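Local coordinates for glutathione S-transferase family protein (Pseudomonas putida, PDB 3LXZ) that probably conjugates reduced glutathione to a wide range of hydrophobic electrophiles, as a member of the glutathione S-transferase superfamily, at residues Ile101-Phe113 and Ser162-Leu174. Sequence-based numbering, arbitrary orientation.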
loop_
_atom_site.group_PDB
_atom_site.type_symbol
_atom_site.label_atom_id
_atom_site.label_comp_id
_atom_site.label_asym_id
_atom_site.label_seq_id
_atom_site.Cartn_x
_atom_site.Cartn_y
_atom_site.Cartn_z
ATOM N N ILE A 101 -0.538 1.672 10.162
ATOM C CA ILE A 101 0.042 1.150 11.421
ATOM C C ILE A 101 1.476 0.711 11.196
ATOM O O ILE A 101 2.387 1.267 11.802
ATOM C CB ILE A 101 -0.817 0.053 12.076
ATOM C CG1 ILE A 101 -2.165 0.657 12.514
ATOM C CG2 ILE A 101 -0.046 -0.580 13.251
ATOM C CD1 ILE A 101 -3.063 -0.300 13.266
ATOM N N GLU A 102 1.695 -0.218 10.264
ATOM C CA GLU A 102 3.053 -0.726 10.062
ATOM C C GLU A 102 4.078 0.341 9.595
ATOM O O GLU A 102 5.131 0.491 10.203
ATOM C CB GLU A 102 3.047 -1.934 9.134
ATOM C CG GLU A 102 4.292 -2.898 9.407
ATOM C CD GLU A 102 5.664 -2.375 8.971
ATOM O OE1 GLU A 102 5.769 -1.638 7.947
ATOM O OE2 GLU A 102 6.664 -2.757 9.635
ATOM N N LEU A 103 3.757 1.081 8.527
ATOM C CA LEU A 103 4.682 2.080 7.999
ATOM C C LEU A 103 4.982 3.194 8.987
ATOM O O LEU A 103 6.158 3.514 9.196
ATOM C CB LEU A 103 4.239 2.653 6.646
ATOM C CG LEU A 103 4.182 1.613 5.491
ATOM C CD1 LEU A 103 3.895 2.376 4.199
ATOM C CD2 LEU A 103 5.458 0.787 5.388
ATOM N N PRO A 104 3.958 3.767 9.640
ATOM C CA PRO A 104 4.374 4.766 10.628
ATOM C C PRO A 104 5.210 4.197 11.782
ATOM O O PRO A 104 6.145 4.857 12.236
ATOM C CB PRO A 104 3.066 5.352 11.155
ATOM C CG PRO A 104 1.988 4.573 10.591
ATOM C CD PRO A 104 2.492 3.658 9.520
ATOM N N ALA A 105 4.874 3.023 12.298
ATOM C CA ALA A 105 5.721 2.409 13.330
ATOM C C ALA A 105 7.155 2.201 12.849
ATOM O O ALA A 105 8.116 2.429 13.618
ATOM C CB ALA A 105 5.133 1.106 13.820
ATOM N N ARG A 106 7.291 1.777 11.586
ATOM C CA ARG A 106 8.579 1.495 10.950
ATOM C C ARG A 106 9.511 2.726 11.004
ATOM O O ARG A 106 10.730 2.570 11.128
ATOM C CB ARG A 106 8.380 0.965 9.530
ATOM C CG ARG A 106 9.653 0.646 8.704
ATOM C CD ARG A 106 9.286 -0.167 7.434
ATOM N NE ARG A 106 8.916 -1.555 7.778
ATOM C CZ ARG A 106 9.807 -2.523 8.007
ATOM N NH1 ARG A 106 9.415 -3.748 8.341
ATOM N NH2 ARG A 106 11.115 -2.266 7.909
ATOM N N THR A 107 8.921 3.922 10.985
ATOM C CA THR A 107 9.721 5.161 11.045
ATOM C C THR A 107 10.447 5.274 12.378
ATOM O O THR A 107 11.422 6.042 12.498
ATOM C CB THR A 107 8.914 6.461 10.761
ATOM O OG1 THR A 107 7.974 6.728 11.823
ATOM C CG2 THR A 107 8.223 6.421 9.374
ATOM N N CYS A 108 9.974 4.517 13.372
ATOM C CA CYS A 108 10.577 4.557 14.679
ATOM C C CYS A 108 11.321 3.294 15.062
ATOM O O CYS A 108 11.735 3.186 16.209
ATOM C CB CYS A 108 9.528 4.865 15.740
ATOM S SG CYS A 108 8.827 6.518 15.591
ATOM N N TYR A 109 11.491 2.337 14.136
ATOM C CA TYR A 109 12.202 1.087 14.485
ATOM C C TYR A 109 13.677 1.346 14.816
ATOM O O TYR A 109 14.270 0.622 15.625
ATOM C CB TYR A 109 12.113 0.007 13.393
ATOM C CG TYR A 109 10.730 -0.598 13.127
ATOM C CD1 TYR A 109 9.655 -0.415 14.002
ATOM C CD2 TYR A 109 10.530 -1.391 11.999
ATOM C CE1 TYR A 109 8.397 -0.980 13.721
ATOM C CE2 TYR A 109 9.290 -1.980 11.719
ATOM C CZ TYR A 109 8.224 -1.774 12.580
ATOM O OH TYR A 109 6.999 -2.337 12.258
ATOM N N ALA A 110 14.252 2.391 14.209
ATOM C CA ALA A 110 15.615 2.787 14.546
ATOM C C ALA A 110 15.780 2.948 16.054
ATOM O O ALA A 110 16.745 2.452 16.618
ATOM C CB ALA A 110 16.016 4.054 13.809
ATOM N N GLU A 111 14.835 3.617 16.704
ATOM C CA GLU A 111 14.916 3.879 18.136
ATOM C C GLU A 111 14.476 2.681 18.973
ATOM O O GLU A 111 15.154 2.306 19.940
ATOM C CB GLU A 111 14.107 5.110 18.516
ATOM C CG GLU A 111 14.290 5.511 19.977
ATOM C CD GLU A 111 13.721 6.874 20.300
ATOM O OE1 GLU A 111 13.222 7.037 21.427
ATOM O OE2 GLU A 111 13.766 7.783 19.439
ATOM N N SER A 112 13.356 2.070 18.600
ATOM C CA SER A 112 12.760 1.031 19.435
ATOM C C SER A 112 13.564 -0.267 19.428
ATOM O O SER A 112 13.593 -0.998 20.432
ATOM C CB SER A 112 11.330 0.770 18.999
ATOM O OG SER A 112 11.320 0.362 17.648
ATOM N N PHE A 113 14.211 -0.558 18.303
ATOM C CA PHE A 113 14.958 -1.795 18.193
ATOM C C PHE A 113 16.464 -1.656 18.082
ATOM O O PHE A 113 17.178 -2.530 18.555
ATOM C CB PHE A 113 14.343 -2.722 17.140
ATOM C CG PHE A 113 12.865 -2.973 17.379
ATOM C CD1 PHE A 113 12.421 -3.523 18.593
ATOM C CD2 PHE A 113 11.909 -2.610 16.425
ATOM C CE1 PHE A 113 11.044 -3.738 18.841
ATOM C CE2 PHE A 113 10.537 -2.817 16.661
ATOM C CZ PHE A 113 10.107 -3.384 17.877
ATOM N N SER A 162 2.281 -6.781 12.482
ATOM C CA SER A 162 2.464 -5.320 12.547
ATOM C C SER A 162 2.148 -4.757 13.946
ATOM O O SER A 162 2.876 -3.900 14.491
ATOM C CB SER A 162 1.520 -4.631 11.545
ATOM O OG SER A 162 1.835 -5.009 10.221
ATOM N N VAL A 163 1.041 -5.200 14.505
ATOM C CA VAL A 163 0.499 -4.594 15.737
ATOM C C VAL A 163 1.414 -4.870 16.949
ATOM O O VAL A 163 1.561 -3.997 17.820
ATOM C CB VAL A 163 -0.979 -4.991 15.987
ATOM C CG1 VAL A 163 -1.447 -4.518 17.344
ATOM C CG2 VAL A 163 -1.906 -4.347 14.900
ATOM N N ASP A 164 2.059 -6.040 16.975
ATOM C CA ASP A 164 3.114 -6.329 17.991
ATOM C C ASP A 164 4.260 -5.315 17.939
ATOM O O ASP A 164 4.645 -4.736 18.967
ATOM C CB ASP A 164 3.670 -7.763 17.856
ATOM C CG ASP A 164 4.338 -8.034 16.484
ATOM O OD1 ASP A 164 3.954 -7.388 15.478
ATOM O OD2 ASP A 164 5.256 -8.893 16.423
ATOM N N LEU A 165 4.811 -5.095 16.748
ATOM C CA LEU A 165 5.867 -4.108 16.608
ATOM C C LEU A 165 5.401 -2.695 16.848
ATOM O O LEU A 165 6.152 -1.876 17.411
ATOM C CB LEU A 165 6.516 -4.239 15.243
ATOM C CG LEU A 165 7.171 -5.590 14.960
ATOM C CD1 LEU A 165 7.935 -5.493 13.645
ATOM C CD2 LEU A 165 8.106 -6.052 16.120
ATOM N N ALA A 166 4.181 -2.377 16.411
ATOM C CA ALA A 166 3.644 -1.028 16.639
ATOM C C ALA A 166 3.444 -0.757 18.129
ATOM O O ALA A 166 3.710 0.344 18.616
ATOM C CB ALA A 166 2.350 -0.825 15.883
ATOM N N ASN A 167 2.977 -1.762 18.870
ATOM C CA ASN A 167 2.791 -1.558 20.317
ATOM C C ASN A 167 4.122 -1.425 21.065
ATOM O O ASN A 167 4.216 -0.649 22.014
ATOM C CB ASN A 167 1.905 -2.626 20.946
ATOM C CG ASN A 167 1.098 -2.090 22.127
ATOM O OD1 ASN A 167 0.458 -1.035 22.041
ATOM N ND2 ASN A 167 1.110 -2.821 23.226
ATOM N N ALA A 168 5.154 -2.120 20.597
ATOM C CA ALA A 168 6.500 -1.939 21.159
ATOM C C ALA A 168 6.991 -0.517 20.931
ATOM O O ALA A 168 7.486 0.119 21.876
ATOM C CB ALA A 168 7.478 -2.952 20.563
ATOM N N VAL A 169 6.841 -0.011 19.698
ATOM C CA VAL A 169 7.160 1.383 19.389
ATOM C C VAL A 169 6.369 2.275 20.318
ATOM O O VAL A 169 6.930 3.210 20.899
ATOM C CB VAL A 169 6.845 1.762 17.891
ATOM C CG1 VAL A 169 6.829 3.290 17.667
ATOM C CG2 VAL A 169 7.799 1.078 16.955
ATOM N N GLY A 170 5.071 2.012 20.450
ATOM C CA GLY A 170 4.240 2.815 21.351
ATOM C C GLY A 170 4.831 2.893 22.759
ATOM O O GLY A 170 5.065 3.983 23.295
ATOM N N LYS A 171 5.080 1.737 23.358
ATOM C CA LYS A 171 5.555 1.716 24.739
ATOM C C LYS A 171 6.960 2.302 24.875
ATOM O O LYS A 171 7.185 3.155 25.737
ATOM C CB LYS A 171 5.464 0.316 25.335
ATOM C CG LYS A 171 4.010 -0.151 25.500
ATOM C CD LYS A 171 3.905 -1.656 25.750
ATOM C CE LYS A 171 4.336 -2.059 27.159
ATOM N NZ LYS A 171 4.099 -3.520 27.376
ATOM N N LYS A 172 7.889 1.894 24.013
ATOM C CA LYS A 172 9.286 2.294 24.179
ATOM C C LYS A 172 9.584 3.726 23.738
ATOM O O LYS A 172 10.371 4.430 24.393
ATOM C CB LYS A 172 10.239 1.306 23.474
ATOM C CG LYS A 172 10.193 -0.116 24.048
ATOM C CD LYS A 172 10.965 -1.132 23.188
ATOM C CE LYS A 172 12.435 -1.301 23.637
ATOM N NZ LYS A 172 12.616 -2.170 24.857
ATOM N N VAL A 173 8.974 4.151 22.628
ATOM C CA VAL A 173 9.285 5.447 22.005
ATOM C C VAL A 173 8.267 6.547 22.349
ATOM O O VAL A 173 8.635 7.703 22.570
ATOM C CB VAL A 173 9.401 5.311 20.447
ATOM C CG1 VAL A 173 9.808 6.642 19.793
ATOM C CG2 VAL A 173 10.371 4.205 20.061
ATOM N N LEU A 174 6.989 6.206 22.372
ATOM C CA LEU A 174 5.970 7.231 22.423
ATOM C C LEU A 174 5.287 7.372 23.779
ATOM O O LEU A 174 4.496 8.298 23.972
ATOM C CB LEU A 174 4.937 6.973 21.328
ATOM C CG LEU A 174 5.491 6.918 19.891
ATOM C CD1 LEU A 174 4.358 6.712 18.893
ATOM C CD2 LEU A 174 6.245 8.191 19.549
HETATM O O HOH W 1 4.379 -2.160 12.956
#
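Y109 has CG anti to its carbonyl carbon (chi1 -67°), which sets the ring beside the backbone N. V169 CG2 is placed the same way and meets the ring edge at Y109 CD1, 3.8 Å away. The same methyl stands 3.7 Å from S112 OG. The Y109 side chain crosses those of V169 and L165 at about a right angle, with L165 CD1 3.6 Å from Y109 OH. L165 CD2 meets F113 CZ. Toward the start of the segments, the methyls of A105 and A166 touch.

The fold is the all-helical C-terminal domain of a glutathione S-transferase. Helix 84-106 breaks in a type I turn and restarts as helix 109-114, so helix 154-174 packs against both; its short segment crosses 101-106 at 38° and 109-113 at 78°. Y109 CE2 sits over one face of the guanidinium of R106, a glutathione-binding residue, and R106 CA covers a face of the ring. R106 NE bonds E102 OE1 in the guanidinium plane, 3.2 Å away, in a salt bridge. Y109 OH donates to E102 OE2 (2.7 Å) from above the carboxylate plane and accepts from a water that also bonds S162 O. Y13 and N12 complete the grip on E102. A phenylalanine in place of Y109 would probably leave that water and E102 OE2 each short of a partner.

At the far end, V173 CG2 packs on S112 CB at 3.7 Å.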